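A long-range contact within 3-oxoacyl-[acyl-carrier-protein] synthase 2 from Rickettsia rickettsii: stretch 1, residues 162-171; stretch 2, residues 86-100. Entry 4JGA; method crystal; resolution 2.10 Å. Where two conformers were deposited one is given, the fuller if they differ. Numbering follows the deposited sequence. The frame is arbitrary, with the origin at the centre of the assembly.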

# COMPACT_ATOMS: atom_id res chain seq x y z
N ASN A 162 -7.28 -1.36 0.43
CA ASN A 162 -7.27 -1.80 1.81
C ASN A 162 -8.57 -2.46 2.27
O ASN A 162 -8.64 -2.97 3.39
CB ASN A 162 -6.89 -0.66 2.74
CG ASN A 162 -8.00 0.35 2.89
OD1 ASN A 162 -8.43 0.99 1.92
ND2 ASN A 162 -8.44 0.53 4.11
N LEU A 163 -9.57 -2.49 1.40
CA LEU A 163 -10.81 -3.16 1.78
C LEU A 163 -10.71 -4.69 1.68
O LEU A 163 -11.62 -5.41 2.14
CB LEU A 163 -12.00 -2.58 1.03
CG LEU A 163 -12.82 -1.54 1.81
CD1 LEU A 163 -13.60 -2.24 2.92
CD2 LEU A 163 -11.97 -0.45 2.42
N LEU A 164 -9.62 -5.19 1.11
CA LEU A 164 -9.36 -6.62 1.19
C LEU A 164 -9.01 -6.99 2.62
O LEU A 164 -9.69 -7.83 3.24
CB LEU A 164 -8.30 -7.03 0.21
CG LEU A 164 -7.74 -8.46 0.39
CD1 LEU A 164 -8.79 -9.56 0.40
CD2 LEU A 164 -6.77 -8.68 -0.74
N SER A 165 -8.02 -6.28 3.19
CA SER A 165 -7.72 -6.40 4.64
C SER A 165 -8.98 -6.10 5.47
O SER A 165 -9.29 -6.82 6.42
CB SER A 165 -6.58 -5.46 5.07
OG SER A 165 -5.31 -5.93 4.63
N GLY A 166 -9.73 -5.05 5.09
CA GLY A 166 -10.96 -4.70 5.80
C GLY A 166 -11.96 -5.87 5.92
O GLY A 166 -12.43 -6.17 7.01
N LEU A 167 -12.29 -6.50 4.79
CA LEU A 167 -13.29 -7.55 4.77
C LEU A 167 -12.84 -8.83 5.45
O LEU A 167 -13.66 -9.48 6.10
CB LEU A 167 -13.79 -7.83 3.35
CG LEU A 167 -14.74 -6.77 2.78
CD1 LEU A 167 -15.20 -7.23 1.40
CD2 LEU A 167 -15.95 -6.60 3.67
N VAL A 168 -11.57 -9.19 5.33
CA VAL A 168 -11.05 -10.38 5.99
C VAL A 168 -11.07 -10.09 7.48
O VAL A 168 -11.45 -10.94 8.27
CB VAL A 168 -9.66 -10.75 5.51
CG1 VAL A 168 -9.07 -11.93 6.27
CG2 VAL A 168 -9.70 -11.07 4.02
N SER A 169 -10.72 -8.86 7.87
CA SER A 169 -10.75 -8.48 9.28
C SER A 169 -12.16 -8.64 9.85
O SER A 169 -12.37 -9.17 10.93
CB SER A 169 -10.23 -7.04 9.46
OG SER A 169 -10.56 -6.48 10.72
N ILE A 170 -13.13 -8.15 9.10
CA ILE A 170 -14.52 -8.24 9.53
C ILE A 170 -14.98 -9.69 9.61
O ILE A 170 -15.62 -10.08 10.53
CB ILE A 170 -15.42 -7.44 8.60
CG1 ILE A 170 -15.11 -5.94 8.78
CG2 ILE A 170 -16.92 -7.77 8.85
CD1 ILE A 170 -15.65 -5.07 7.64
N LYS A 171 -14.62 -10.48 8.61
CA LYS A 171 -15.04 -11.85 8.56
C LYS A 171 -14.60 -12.58 9.81
O LYS A 171 -15.40 -13.33 10.37
CB LYS A 171 -14.43 -12.55 7.34
CG LYS A 171 -14.97 -13.97 7.16
CD LYS A 171 -14.77 -14.50 5.73
CE LYS A 171 -15.37 -15.90 5.57
NZ LYS A 171 -15.15 -16.40 4.18
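Stretch 2 86-100: NRLSKMDKFIHYGVA

Stretch 2 packs on helix 163-171 as the end of one helix, containing residues 86-89, a short connection through Met 91 and Asp 92, and a second helix, 93-100, whose start is capped by the bond from Phe 94 N to Asp 92 OD2 (3.0 Å). Helix 93-100 runs in the same general direction as helix 163-171, crossing it at -42° with the axes 9.5 Å apart at closest approach. In register, Leu 164 lies by Ile 95 (CA to CA 5.2 Å) and Val 168 by Val 99 (CA to CA 6.2 Å). No hydrogen bond joins the stretches; the contact is largely apolar. Leu 167, the most covered residue, fits among Arg 87, Leu 88, Ile 95 and Val 99: its CD1 lies 3.9 Å from Leu 88 CD1 and 3.8 Å from both Met 91 CG and Ile 95 CG2, while its CD2 lies over one face of the Arg 87 guanidinium, 3.8 Å from Arg 87 NE. Leu 164 fills a second hollow, among Phe 94, Ile 95, Gly 98 and Val 99. Its CD1 reaches Gly 98 C at 3.4 Å, in space that a CB on Gly 98 would invade. Val 99 bridges both knobs, with CG2 3.9 Å from Leu 164 CD1 and 4.3 Å from Leu 167 CB.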

# COMPACT_ATOMS: atom_id res chain seq x y z
N ASN A 86 -24.10 -10.90 -0.91
CA ASN A 86 -24.52 -9.65 -1.52
C ASN A 86 -23.48 -8.52 -1.41
O ASN A 86 -23.06 -7.94 -2.42
CB ASN A 86 -25.80 -9.18 -0.90
CG ASN A 86 -26.34 -7.96 -1.59
OD1 ASN A 86 -26.46 -7.95 -2.80
ND2 ASN A 86 -26.68 -6.92 -0.83
N ARG A 87 -23.03 -8.24 -0.19
CA ARG A 87 -22.03 -7.21 0.03
C ARG A 87 -20.71 -7.51 -0.72
O ARG A 87 -20.10 -6.61 -1.33
CB ARG A 87 -21.77 -7.01 1.52
CG ARG A 87 -20.49 -6.22 1.78
CD ARG A 87 -20.12 -6.11 3.25
NE ARG A 87 -19.64 -7.39 3.77
CZ ARG A 87 -19.50 -7.65 5.07
NH1 ARG A 87 -19.74 -6.70 5.98
NH2 ARG A 87 -19.10 -8.86 5.46
N LEU A 88 -20.25 -8.76 -0.66
CA LEU A 88 -18.99 -9.11 -1.26
C LEU A 88 -19.09 -8.92 -2.77
O LEU A 88 -18.10 -8.54 -3.42
CB LEU A 88 -18.58 -10.56 -0.90
CG LEU A 88 -17.25 -11.05 -1.47
CD1 LEU A 88 -16.12 -10.08 -1.13
CD2 LEU A 88 -16.85 -12.44 -0.98
N SER A 89 -20.28 -9.21 -3.33
CA SER A 89 -20.45 -9.16 -4.79
C SER A 89 -20.34 -7.72 -5.35
O SER A 89 -20.03 -7.55 -6.51
CB SER A 89 -21.77 -9.77 -5.23
OG SER A 89 -22.85 -8.97 -4.79
N LYS A 90 -20.49 -6.71 -4.49
CA LYS A 90 -20.34 -5.31 -4.89
C LYS A 90 -18.89 -4.88 -5.01
O LYS A 90 -18.60 -3.85 -5.61
CB LYS A 90 -20.98 -4.40 -3.85
CG LYS A 90 -22.36 -4.83 -3.44
CD LYS A 90 -23.34 -4.61 -4.54
CE LYS A 90 -24.73 -4.86 -3.98
NZ LYS A 90 -25.62 -5.09 -5.12
N MET A 91 -17.98 -5.64 -4.40
CA MET A 91 -16.56 -5.33 -4.38
C MET A 91 -15.90 -5.72 -5.70
O MET A 91 -16.43 -6.53 -6.44
CB MET A 91 -15.88 -6.06 -3.22
CG MET A 91 -16.56 -5.89 -1.85
SD MET A 91 -16.74 -4.19 -1.28
CE MET A 91 -15.14 -3.87 -0.68
N ASP A 92 -14.75 -5.10 -5.99
CA ASP A 92 -13.96 -5.48 -7.14
C ASP A 92 -13.49 -6.95 -7.00
O ASP A 92 -13.27 -7.45 -5.89
CB ASP A 92 -12.74 -4.58 -7.30
CG ASP A 92 -12.05 -4.75 -8.64
OD1 ASP A 92 -12.55 -4.13 -9.63
OD2 ASP A 92 -11.07 -5.54 -8.73
N LYS A 93 -13.34 -7.60 -8.13
CA LYS A 93 -12.85 -8.98 -8.18
C LYS A 93 -11.53 -9.21 -7.48
O LYS A 93 -11.33 -10.30 -6.98
CB LYS A 93 -12.74 -9.47 -9.62
CG LYS A 93 -14.09 -9.86 -10.17
CD LYS A 93 -14.15 -9.72 -11.66
CE LYS A 93 -13.35 -10.77 -12.38
NZ LYS A 93 -14.32 -11.63 -13.09
N PHE A 94 -10.62 -8.23 -7.44
CA PHE A 94 -9.38 -8.44 -6.68
C PHE A 94 -9.73 -8.78 -5.24
O PHE A 94 -9.08 -9.62 -4.65
CB PHE A 94 -8.34 -7.32 -6.79
CG PHE A 94 -8.50 -6.20 -5.79
CD1 PHE A 94 -9.35 -5.14 -6.06
CD2 PHE A 94 -7.79 -6.20 -4.60
CE1 PHE A 94 -9.52 -4.11 -5.15
CE2 PHE A 94 -7.97 -5.20 -3.68
CZ PHE A 94 -8.83 -4.14 -3.96
N ILE A 95 -10.79 -8.18 -4.72
CA ILE A 95 -11.23 -8.45 -3.36
C ILE A 95 -11.88 -9.85 -3.27
O ILE A 95 -11.66 -10.57 -2.30
CB ILE A 95 -12.15 -7.33 -2.82
CG1 ILE A 95 -11.30 -6.07 -2.61
CG2 ILE A 95 -12.83 -7.79 -1.54
CD1 ILE A 95 -12.07 -4.79 -2.38
N HIS A 96 -12.64 -10.25 -4.29
CA HIS A 96 -13.23 -11.57 -4.31
C HIS A 96 -12.11 -12.62 -4.24
O HIS A 96 -12.18 -13.54 -3.46
CB HIS A 96 -14.02 -11.85 -5.57
CG HIS A 96 -15.18 -10.93 -5.82
ND1 HIS A 96 -15.90 -10.98 -6.99
CD2 HIS A 96 -15.69 -9.91 -5.10
CE1 HIS A 96 -16.84 -10.05 -6.97
NE2 HIS A 96 -16.73 -9.39 -5.84
N TYR A 97 -11.10 -12.48 -5.08
CA TYR A 97 -10.02 -13.43 -5.12
C TYR A 97 -9.24 -13.44 -3.80
O TYR A 97 -8.91 -14.50 -3.28
CB TYR A 97 -9.06 -13.14 -6.27
CG TYR A 97 -9.65 -13.16 -7.65
CD1 TYR A 97 -10.81 -13.90 -7.96
CD2 TYR A 97 -9.06 -12.44 -8.68
CE1 TYR A 97 -11.33 -13.92 -9.25
CE2 TYR A 97 -9.57 -12.46 -9.97
CZ TYR A 97 -10.71 -13.18 -10.25
OH TYR A 97 -11.17 -13.18 -11.54
N GLY A 98 -8.98 -12.26 -3.27
CA GLY A 98 -8.24 -12.07 -2.00
C GLY A 98 -8.98 -12.71 -0.83
O GLY A 98 -8.39 -13.42 -0.04
N VAL A 99 -10.27 -12.47 -0.74
CA VAL A 99 -11.06 -13.02 0.35
C VAL A 99 -11.12 -14.54 0.24
O VAL A 99 -11.02 -15.23 1.23
CB VAL A 99 -12.47 -12.41 0.39
CG1 VAL A 99 -13.34 -13.10 1.44
CG2 VAL A 99 -12.39 -10.92 0.74
N ALA A 100 -11.23 -15.04 -0.98
CA ALA A 100 -11.23 -16.48 -1.19
C ALA A 100 -9.90 -17.12 -0.75
O ALA A 100 -9.89 -18.12 -0.02
CB ALA A 100 -11.55 -16.79 -2.65